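Local coordinates for protein guanidinopropionase (Pseudomonas aeruginosa, PDB 3NIQ) that hydrolyses 3-guanidinopropanoate to beta-alanine and urea as a homohexameric, manganese-dependent member of the arginase (ureohydrolase) family, at residues T22-P32 against Y80-G89; E60-V71 against G293-F304. One frame throughout, in Å; residues are numbered along the deposited sequence.

Contact 1: residues T22-P32 against Y80-G89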
loop_
_atom_site.group_PDB
_atom_site.type_symbol
_atom_site.label_atom_id
_atom_site.label_comp_id
_atom_site.label_asym_id
_atom_site.label_seq_id
_atom_site.Cartn_x
_atom_site.Cartn_y
_atom_site.Cartn_z
ATOM N N THR A 22 -14.055 -7.631 19.501
ATOM C CA THR A 22 -14.906 -6.596 20.094
ATOM C C THR A 22 -14.031 -5.469 20.658
ATOM O O THR A 22 -12.832 -5.654 20.847
ATOM C CB THR A 22 -15.695 -7.174 21.276
ATOM O OG1 THR A 22 -14.777 -7.828 22.149
ATOM C CG2 THR A 22 -16.733 -8.184 20.818
ATOM N N PHE A 23 -14.622 -4.312 20.972
ATOM C CA PHE A 23 -13.833 -3.240 21.572
ATOM C C PHE A 23 -13.104 -3.762 22.805
ATOM O O PHE A 23 -13.731 -4.333 23.698
ATOM C CB PHE A 23 -14.718 -2.056 21.971
ATOM C CG PHE A 23 -15.157 -1.215 20.819
ATOM C CD1 PHE A 23 -14.208 -0.647 19.952
ATOM C CD2 PHE A 23 -16.516 -0.963 20.605
ATOM C CE1 PHE A 23 -14.614 0.150 18.869
ATOM C CE2 PHE A 23 -16.927 -0.149 19.551
ATOM C CZ PHE A 23 -15.961 0.392 18.664
ATOM N N MET A 24 -11.785 -3.569 22.834
ATOM C CA MET A 24 -10.926 -3.967 23.958
ATOM C C MET A 24 -11.057 -5.467 24.271
ATOM O O MET A 24 -10.717 -5.887 25.364
ATOM C CB MET A 24 -11.244 -3.135 25.216
ATOM C CG MET A 24 -11.401 -1.616 24.981
ATOM S SD MET A 24 -9.895 -0.860 24.379
ATOM C CE MET A 24 -10.440 0.860 24.185
ATOM N N ARG A 25 -11.579 -6.249 23.316
ATOM C CA ARG A 25 -11.860 -7.691 23.509
ATOM C C ARG A 25 -12.720 -7.964 24.734
ATOM O O ARG A 25 -12.528 -8.959 25.446
ATOM C CB ARG A 25 -10.556 -8.514 23.570
ATOM C CG ARG A 25 -9.648 -8.311 22.334
ATOM C CD ARG A 25 -8.755 -9.517 22.071
ATOM N NE ARG A 25 -7.757 -9.684 23.123
ATOM C CZ ARG A 25 -7.016 -10.781 23.276
ATOM N NH1 ARG A 25 -7.153 -11.813 22.446
ATOM N NH2 ARG A 25 -6.138 -10.848 24.257
ATOM N N LEU A 26 -13.679 -7.081 24.968
ATOM C CA LEU A 26 -14.620 -7.231 26.066
ATOM C C LEU A 26 -15.785 -8.086 25.587
ATOM O O LEU A 26 -15.907 -8.347 24.369
ATOM C CB LEU A 26 -15.111 -5.835 26.525
ATOM C CG LEU A 26 -14.113 -4.971 27.309
ATOM C CD1 LEU A 26 -14.459 -3.491 27.213
ATOM C CD2 LEU A 26 -14.039 -5.360 28.787
ATOM N N PRO A 27 -16.647 -8.547 26.525
ATOM C CA PRO A 27 -17.873 -9.204 26.089
ATOM C C PRO A 27 -18.798 -8.234 25.362
ATOM O O PRO A 27 -18.743 -7.005 25.607
ATOM C CB PRO A 27 -18.510 -9.691 27.415
ATOM C CG PRO A 27 -17.385 -9.719 28.397
ATOM C CD PRO A 27 -16.551 -8.519 27.992
ATOM N N ALA A 28 -19.608 -8.774 24.447
ATOM C CA ALA A 28 -20.622 -7.992 23.754
ATOM C C ALA A 28 -21.922 -7.956 24.554
ATOM O O ALA A 28 -22.313 -8.963 25.166
ATOM C CB ALA A 28 -20.864 -8.543 22.378
ATOM N N PHE A 29 -22.572 -6.788 24.557
ATOM C CA PHE A 29 -23.806 -6.563 25.317
ATOM C C PHE A 29 -24.855 -5.941 24.419
ATOM O O PHE A 29 -24.536 -5.204 23.469
ATOM C CB PHE A 29 -23.576 -5.659 26.547
ATOM C CG PHE A 29 -22.740 -6.294 27.622
ATOM C CD1 PHE A 29 -23.345 -6.941 28.702
ATOM C CD2 PHE A 29 -21.341 -6.241 27.555
ATOM C CE1 PHE A 29 -22.590 -7.535 29.694
ATOM C CE2 PHE A 29 -20.558 -6.828 28.550
ATOM C CZ PHE A 29 -21.178 -7.483 29.626
ATOM N N THR A 30 -26.110 -6.220 24.738
ATOM C CA THR A 30 -27.235 -5.667 23.995
ATOM C C THR A 30 -28.094 -4.759 24.892
ATOM O O THR A 30 -28.886 -3.960 24.419
ATOM C CB THR A 30 -28.101 -6.808 23.404
ATOM O OG1 THR A 30 -29.112 -6.242 22.575
ATOM C CG2 THR A 30 -28.779 -7.637 24.507
ATOM N N ASP A 31 -27.931 -4.906 26.197
ATOM C CA ASP A 31 -28.701 -4.136 27.144
ATOM C C ASP A 31 -27.818 -3.102 27.813
ATOM O O ASP A 31 -26.928 -3.465 28.589
ATOM C CB ASP A 31 -29.309 -5.068 28.208
ATOM C CG ASP A 31 -30.114 -4.311 29.253
ATOM O OD1 ASP A 31 -30.269 -3.077 29.103
ATOM O OD2 ASP A 31 -30.583 -4.951 30.215
ATOM N N PRO A 32 -28.076 -1.807 27.546
ATOM C CA PRO A 32 -27.287 -0.724 28.131
ATOM C C PRO A 32 -27.244 -0.787 29.652
ATOM O O PRO A 32 -26.212 -0.444 30.253
ATOM C CB PRO A 32 -28.024 0.558 27.685
ATOM C CG PRO A 32 -29.007 0.153 26.661
ATOM C CD PRO A 32 -29.263 -1.309 26.815
ATOM N N TYR A 80 -11.772 -1.468 33.907
ATOM C CA TYR A 80 -12.675 -2.597 33.990
ATOM C C TYR A 80 -12.889 -3.071 35.424
ATOM O O TYR A 80 -13.901 -3.705 35.694
ATOM C CB TYR A 80 -12.195 -3.737 33.093
ATOM C CG TYR A 80 -11.729 -3.224 31.751
ATOM C CD1 TYR A 80 -12.616 -2.581 30.873
ATOM C CD2 TYR A 80 -10.399 -3.354 31.367
ATOM C CE1 TYR A 80 -12.168 -2.093 29.638
ATOM C CE2 TYR A 80 -9.952 -2.864 30.158
ATOM C CZ TYR A 80 -10.835 -2.234 29.301
ATOM O OH TYR A 80 -10.377 -1.747 28.106
ATOM N N ASP A 81 -11.935 -2.779 36.316
ATOM C CA ASP A 81 -12.104 -3.047 37.754
ATOM C C ASP A 81 -12.942 -1.961 38.398
ATOM O O ASP A 81 -13.810 -2.262 39.219
ATOM C CB ASP A 81 -10.762 -3.175 38.493
ATOM C CG ASP A 81 -9.989 -4.432 38.102
ATOM O OD1 ASP A 81 -10.615 -5.430 37.705
ATOM O OD2 ASP A 81 -8.749 -4.414 38.194
ATOM N N LEU A 82 -12.712 -0.712 37.990
ATOM C CA LEU A 82 -13.474 0.421 38.512
ATOM C C LEU A 82 -14.967 0.316 38.244
ATOM O O LEU A 82 -15.767 0.519 39.149
ATOM C CB LEU A 82 -12.961 1.754 37.958
ATOM C CG LEU A 82 -11.775 2.388 38.642
ATOM C CD1 LEU A 82 -11.639 3.828 38.133
ATOM C CD2 LEU A 82 -11.986 2.352 40.173
ATOM N N VAL A 83 -15.343 0.009 37.004
ATOM C CA VAL A 83 -16.766 -0.003 36.612
ATOM C C VAL A 83 -17.032 -1.085 35.578
ATOM O O VAL A 83 -16.094 -1.735 35.097
ATOM C CB VAL A 83 -17.220 1.373 36.023
ATOM C CG1 VAL A 83 -16.865 2.511 36.972
ATOM C CG2 VAL A 83 -16.587 1.613 34.644
ATOM N N ARG A 84 -18.304 -1.285 35.244
ATOM C CA ARG A 84 -18.684 -2.250 34.227
ATOM C C ARG A 84 -18.629 -1.638 32.823
ATOM O O ARG A 84 -19.368 -0.688 32.508
ATOM C CB ARG A 84 -20.079 -2.794 34.511
ATOM C CG ARG A 84 -20.209 -3.478 35.890
ATOM C CD ARG A 84 -21.664 -3.863 36.171
ATOM N NE ARG A 84 -22.200 -4.633 35.047
ATOM C CZ ARG A 84 -22.124 -5.959 34.921
ATOM N NH1 ARG A 84 -21.548 -6.693 35.874
ATOM N NH2 ARG A 84 -22.650 -6.552 33.848
ATOM N N VAL A 85 -17.752 -2.205 31.995
ATOM C CA VAL A 85 -17.514 -1.755 30.617
ATOM C C VAL A 85 -17.839 -2.891 29.656
ATOM O O VAL A 85 -17.552 -4.070 29.930
ATOM C CB VAL A 85 -16.040 -1.309 30.405
ATOM C CG1 VAL A 85 -15.878 -0.545 29.071
ATOM C CG2 VAL A 85 -15.584 -0.415 31.553
ATOM N N GLY A 86 -18.445 -2.548 28.527
ATOM C CA GLY A 86 -18.794 -3.563 27.542
ATOM C C GLY A 86 -18.913 -3.021 26.138
ATOM O O GLY A 86 -19.021 -1.805 25.943
ATOM N N ASP A 87 -18.882 -3.924 25.159
ATOM C CA ASP A 87 -19.094 -3.562 23.753
ATOM C C ASP A 87 -20.588 -3.636 23.506
ATOM O O ASP A 87 -21.178 -4.713 23.472
ATOM C CB ASP A 87 -18.303 -4.491 22.800
ATOM C CG ASP A 87 -18.366 -4.043 21.334
ATOM O OD1 ASP A 87 -19.380 -3.450 20.932
ATOM O OD2 ASP A 87 -17.405 -4.294 20.571
ATOM N N LEU A 88 -21.202 -2.471 23.369
ATOM C CA LEU A 88 -22.625 -2.362 23.174
ATOM C C LEU A 88 -23.026 -2.502 21.707
ATOM O O LEU A 88 -24.159 -2.241 21.347
ATOM C CB LEU A 88 -23.118 -1.014 23.729
ATOM C CG LEU A 88 -23.902 -1.008 25.034
ATOM C CD1 LEU A 88 -24.409 0.407 25.294
ATOM C CD2 LEU A 88 -25.091 -2.031 25.032
ATOM N N GLY A 89 -22.102 -2.921 20.852
ATOM C CA GLY A 89 -22.444 -3.105 19.443
ATOM C C GLY A 89 -22.441 -1.761 18.721
ATOM O O GLY A 89 -21.816 -0.790 19.192
#
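Tyr80, in the short helix that ends just before Val83, meets Met24 and Leu26 with different parts of its side chain. Its hydroxyl reaches the bent chain of Met24, with OH 3.3 Å from CG, while Leu26 lays both methyls against the ring; CD2 makes an off-centre CH-pi contact 4.2 Å from the ring centroid. Arg84 comes near the Phe29 ring with its guanidinium, whose NE donates to Ala34 O. Leu26 CD1 bridges onward to Val85, 3.8 Å from its CG1, where edge strand 85-90 begins. At Gly86 the strand passes close beside the Phe29 ring, CD2 3.7 Å from Gly86 CA; the absence of a side chain there lets the ring come this close.

Asp87 is gripped through both backbone and side chain. Its N donates to Pro27 O (3.1 Å), and its O accepts from Phe29 N (2.7 Å), so that Asp87 and Ala28 form a single beta bridge. With CG anti to the backbone N (chi1 -173°), the carboxylate swings to the loop, and OD2 accepts from Phe23 N at 2.8 Å, nearly straight (169°), on its anti side and somewhat out of the carboxylate plane. OD1 turns back to Gly89 N in an Asx turn. Leu88 follows, its CD2 tucked into the bend of the loop, 3.6 Å from Phe29 O and close to Pro32 N.

Ile20 of a second subunit packs on Thr22, Ala28 and Asp87. Because OD2 also forms a salt bridge with Arg62, the buried carboxylate has both a charged partner and backbone donors, which probably favours the ionised form; the bonds from Phe23 and Phe29 and to Pro27 hold the N-terminal loop along the outermost strand of this subunit's sheet.

Contact 2: residues E60-V71 against G293-F304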
loop_
_atom_site.group_PDB
_atom_site.type_symbol
_atom_site.label_atom_id
_atom_site.label_comp_id
_atom_site.label_asym_id
_atom_site.label_seq_id
_atom_site.Cartn_x
_atom_site.Cartn_y
_atom_site.Cartn_z
ATOM N N GLU A 60 -12.567 -1.215 12.295
ATOM C CA GLU A 60 -11.111 -1.304 12.359
ATOM C C GLU A 60 -10.578 -0.836 13.706
ATOM O O GLU A 60 -9.545 -1.323 14.183
ATOM C CB GLU A 60 -10.462 -0.552 11.189
ATOM C CG GLU A 60 -10.830 -1.165 9.818
ATOM C CD GLU A 60 -10.633 -2.674 9.771
ATOM O OE1 GLU A 60 -9.602 -3.152 10.297
ATOM O OE2 GLU A 60 -11.513 -3.374 9.216
ATOM N N VAL A 61 -11.270 0.117 14.330
ATOM C CA VAL A 61 -10.910 0.457 15.725
ATOM C C VAL A 61 -11.155 -0.745 16.676
ATOM O O VAL A 61 -10.359 -0.991 17.586
ATOM C CB VAL A 61 -11.630 1.756 16.228
ATOM C CG1 VAL A 61 -11.430 1.949 17.736
ATOM C CG2 VAL A 61 -11.078 2.980 15.486
ATOM N N ARG A 62 -12.241 -1.495 16.475
ATOM C CA ARG A 62 -12.452 -2.704 17.285
ATOM C C ARG A 62 -11.255 -3.618 17.103
ATOM O O ARG A 62 -10.685 -4.120 18.063
ATOM C CB ARG A 62 -13.717 -3.479 16.869
ATOM C CG ARG A 62 -15.031 -2.885 17.377
ATOM C CD ARG A 62 -16.206 -3.853 17.206
ATOM N NE ARG A 62 -17.391 -3.416 17.946
ATOM C CZ ARG A 62 -18.340 -2.611 17.461
ATOM N NH1 ARG A 62 -18.249 -2.136 16.221
ATOM N NH2 ARG A 62 -19.389 -2.284 18.216
ATOM N N ASN A 63 -10.883 -3.810 15.848
ATOM C CA ASN A 63 -9.787 -4.691 15.502
ATOM C C ASN A 63 -8.471 -4.339 16.184
ATOM O O ASN A 63 -7.871 -5.175 16.867
ATOM C CB ASN A 63 -9.609 -4.671 14.001
ATOM C CG ASN A 63 -8.904 -5.891 13.512
ATOM O OD1 ASN A 63 -7.688 -6.017 13.647
ATOM N ND2 ASN A 63 -9.677 -6.835 12.980
ATOM N N LEU A 64 -8.036 -3.091 16.003
ATOM C CA LEU A 64 -6.796 -2.615 16.594
ATOM C C LEU A 64 -6.850 -2.466 18.108
ATOM O O LEU A 64 -5.803 -2.520 18.771
ATOM C CB LEU A 64 -6.367 -1.281 15.954
ATOM C CG LEU A 64 -5.504 -1.431 14.698
ATOM C CD1 LEU A 64 -4.124 -2.114 15.019
ATOM C CD2 LEU A 64 -6.191 -2.169 13.562
ATOM N N SER A 65 -8.052 -2.289 18.658
ATOM C CA SER A 65 -8.195 -2.180 20.125
ATOM C C SER A 65 -7.763 -3.462 20.863
ATOM O O SER A 65 -7.614 -3.457 22.078
ATOM C CB SER A 65 -9.620 -1.774 20.528
ATOM O OG SER A 65 -10.514 -2.872 20.436
ATOM N N SER A 66 -7.561 -4.554 20.120
ATOM C CA SER A 66 -6.949 -5.773 20.669
ATOM C C SER A 66 -5.577 -5.520 21.278
ATOM O O SER A 66 -5.113 -6.317 22.089
ATOM C CB SER A 66 -6.779 -6.807 19.548
ATOM O OG SER A 66 -8.011 -7.438 19.345
ATOM N N LEU A 67 -4.916 -4.430 20.881
ATOM C CA LEU A 67 -3.557 -4.155 21.387
ATOM C C LEU A 67 -3.558 -3.464 22.742
ATOM O O LEU A 67 -2.502 -3.359 23.386
ATOM C CB LEU A 67 -2.754 -3.311 20.387
ATOM C CG LEU A 67 -2.666 -3.799 18.941
ATOM C CD1 LEU A 67 -1.633 -3.002 18.159
ATOM C CD2 LEU A 67 -2.320 -5.291 18.905
ATOM N N MET A 68 -4.731 -2.984 23.167
ATOM C CA MET A 68 -4.839 -2.273 24.443
ATOM C C MET A 68 -4.773 -3.245 25.611
ATOM O O MET A 68 -5.287 -4.370 25.528
ATOM C CB MET A 68 -6.133 -1.481 24.517
ATOM C CG MET A 68 -6.270 -0.357 23.450
ATOM S SD MET A 68 -5.001 0.895 23.669
ATOM C CE MET A 68 -3.759 0.441 22.447
ATOM N N ARG A 69 -4.147 -2.801 26.701
ATOM C CA ARG A 69 -4.006 -3.638 27.890
ATOM C C ARG A 69 -4.972 -3.175 28.997
ATOM O O ARG A 69 -5.848 -2.331 28.752
ATOM C CB ARG A 69 -2.526 -3.694 28.317
ATOM C CG ARG A 69 -1.630 -4.172 27.160
ATOM C CD ARG A 69 -0.188 -4.496 27.550
ATOM N NE ARG A 69 0.652 -4.755 26.366
ATOM C CZ ARG A 69 1.161 -3.791 25.593
ATOM N NH1 ARG A 69 0.920 -2.512 25.884
ATOM N NH2 ARG A 69 1.928 -4.091 24.540
ATOM N N LYS A 70 -4.840 -3.723 30.199
ATOM C CA LYS A 70 -5.853 -3.510 31.228
ATOM C C LYS A 70 -5.661 -2.264 32.081
ATOM O O LYS A 70 -6.611 -1.782 32.705
ATOM C CB LYS A 70 -5.955 -4.744 32.130
ATOM C CG LYS A 70 -6.524 -5.980 31.424
ATOM C CD LYS A 70 -6.914 -7.103 32.398
ATOM C CE LYS A 70 -5.718 -7.702 33.125
ATOM N NZ LYS A 70 -6.037 -9.097 33.591
ATOM N N VAL A 71 -4.445 -1.741 32.132
ATOM C CA VAL A 71 -4.147 -0.678 33.086
ATOM C C VAL A 71 -3.368 0.472 32.454
ATOM O O VAL A 71 -2.396 0.253 31.729
ATOM C CB VAL A 71 -3.391 -1.227 34.333
ATOM C CG1 VAL A 71 -3.025 -0.101 35.296
ATOM C CG2 VAL A 71 -4.230 -2.296 35.048
ATOM N N GLY A 293 -3.498 0.297 9.224
ATOM C CA GLY A 293 -4.275 0.495 10.448
ATOM C C GLY A 293 -3.702 1.494 11.459
ATOM O O GLY A 293 -4.071 1.453 12.622
ATOM N N ALA A 294 -2.807 2.382 11.029
ATOM C CA ALA A 294 -2.196 3.370 11.936
ATOM C C ALA A 294 -3.234 4.192 12.685
ATOM O O ALA A 294 -3.117 4.395 13.897
ATOM C CB ALA A 294 -1.223 4.332 11.168
ATOM N N THR A 295 -4.247 4.662 11.958
ATOM C CA THR A 295 -5.232 5.612 12.492
ATOM C C THR A 295 -6.239 4.866 13.378
ATOM O O THR A 295 -6.705 5.383 14.420
ATOM C CB THR A 295 -5.945 6.383 11.334
ATOM O OG1 THR A 295 -4.964 6.862 10.388
ATOM C CG2 THR A 295 -6.734 7.609 11.858
ATOM N N ALA A 296 -6.580 3.656 12.953
ATOM C CA ALA A 296 -7.358 2.728 13.781
ATOM C C ALA A 296 -6.712 2.527 15.155
ATOM O O ALA A 296 -7.400 2.562 16.187
ATOM C CB ALA A 296 -7.518 1.378 13.062
ATOM N N LEU A 297 -5.403 2.312 15.168
ATOM C CA LEU A 297 -4.677 2.166 16.439
ATOM C C LEU A 297 -4.651 3.467 17.242
ATOM O O LEU A 297 -4.849 3.462 18.464
ATOM C CB LEU A 297 -3.256 1.629 16.214
ATOM C CG LEU A 297 -2.417 1.488 17.494
ATOM C CD1 LEU A 297 -3.040 0.465 18.436
ATOM C CD2 LEU A 297 -0.971 1.143 17.176
ATOM N N VAL A 298 -4.413 4.591 16.580
ATOM C CA VAL A 298 -4.527 5.880 17.262
ATOM C C VAL A 298 -5.947 6.008 17.857
ATOM O O VAL A 298 -6.118 6.389 19.009
ATOM C CB VAL A 298 -4.234 7.071 16.283
ATOM C CG1 VAL A 298 -4.825 8.360 16.787
ATOM C CG2 VAL A 298 -2.744 7.239 16.051
ATOM N N GLY A 299 -6.959 5.651 17.080
ATOM C CA GLY A 299 -8.339 5.726 17.560
ATOM C C GLY A 299 -8.556 4.824 18.770
ATOM O O GLY A 299 -9.068 5.270 19.783
ATOM N N ALA A 300 -8.147 3.556 18.660
ATOM C CA ALA A 300 -8.276 2.616 19.765
ATOM C C ALA A 300 -7.553 3.113 21.008
ATOM O O ALA A 300 -8.060 2.978 22.127
ATOM C CB ALA A 300 -7.760 1.206 19.359
ATOM N N THR A 301 -6.385 3.711 20.831
ATOM C CA THR A 301 -5.626 4.172 21.993
ATOM C C THR A 301 -6.280 5.397 22.659
ATOM O O THR A 301 -6.450 5.426 23.867
ATOM C CB THR A 301 -4.163 4.500 21.638
ATOM O OG1 THR A 301 -3.579 3.408 20.918
ATOM C CG2 THR A 301 -3.352 4.708 22.931
ATOM N N MET A 302 -6.674 6.394 21.873
ATOM C CA MET A 302 -7.399 7.538 22.446
ATOM C C MET A 302 -8.710 7.071 23.113
ATOM O O MET A 302 -9.091 7.564 24.177
ATOM C CB MET A 302 -7.651 8.598 21.376
ATOM C CG MET A 302 -6.365 9.143 20.736
ATOM S SD MET A 302 -5.198 9.793 21.963
ATOM C CE MET A 302 -6.246 10.902 22.911
ATOM N N MET A 303 -9.354 6.074 22.522
ATOM C CA MET A 303 -10.550 5.491 23.116
ATOM C C MET A 303 -10.219 4.977 24.523
ATOM O O MET A 303 -10.930 5.278 25.493
ATOM C CB MET A 303 -11.052 4.332 22.250
ATOM C CG MET A 303 -12.403 3.749 22.716
ATOM S SD MET A 303 -13.003 2.456 21.638
ATOM C CE MET A 303 -14.737 2.426 22.118
ATOM N N PHE A 304 -9.130 4.213 24.631
ATOM C CA PHE A 304 -8.679 3.750 25.944
ATOM C C PHE A 304 -8.338 4.905 26.895
ATOM O O PHE A 304 -8.701 4.858 28.073
ATOM C CB PHE A 304 -7.487 2.802 25.820
ATOM C CG PHE A 304 -7.059 2.216 27.139
ATOM C CD1 PHE A 304 -7.794 1.199 27.733
ATOM C CD2 PHE A 304 -5.937 2.695 27.798
ATOM C CE1 PHE A 304 -7.429 0.670 28.960
ATOM C CE2 PHE A 304 -5.555 2.143 29.050
ATOM C CZ PHE A 304 -6.297 1.141 29.603
#
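Met68, Phe304 and Val61 carry much of this apolar contact, and Met68 and Phe304 also meet each other. Bends at chi2 and chi3 curl the Met68 side chain onto helix 294-317. Its SD lies 3.8 Å from Phe304 CB and obliquely beside the ring, a Met-aromatic contact with 5.1 Å between sulfur and centroid. The methyl CE continues across Thr301 to within 3.3 Å of OG1, and also approaches Leu297 CD1. That hydroxyl is already committed to Leu297 O, which takes the Thr301 N-H from the other face of its carbonyl plane.

Phe304 CG is anti to the backbone N (chi1 -175°), which carries the ring out alongside the chain beyond Met68. CE1 comes 3.4 Å from Arg69 O, and the CZ end meets the backbone of Val71 at the ring edge. Arg69 itself turns to Ser191 and Glu256 of a third subunit.

Val61, further back, is a knob in a hole formed by Ala296, Gly299, Ala300 and Met303. CG1 rests 3.8 Å from Ala300 N, and CG2 comes near Ala296 O. Small residues allow this close fit: the axes of 60-64 and 294-304 approach to 7.9 Å, and Ala300 CB presses against Ser65 CA at 3.5 Å. Leu64 packs next to it, crossing Leu297 at about a right angle.

The arrangement is a steep helix-helix crossing (-74°) with one knob, Val61, set in a hole on the last helix of the alpha/beta arginase fold, where Val61 and Met303 also touch strand 118-123 of the central parallel sheet.

In the fold
From the N terminus, the chain runs through loop 22-32, enters the sheet at strand 37-42 and reaches helix 57-64 before returning as edge strand 85-90; there contact 1 closes the first loop. Contact 2 closes a much longer one, joining 60-71 to the C-terminal helix 294-317, which follows the last strand of the sheet, 277-283. Since 60-71 lies between the two halves of contact 1, the loops cross. They also touch directly, through Arg62 against Phe23 and Asp87, and Ser65 OG probably bonds to Met24 N. Together they tie the N-terminal loop, sheet edge and last helix together, and both border the second subunit.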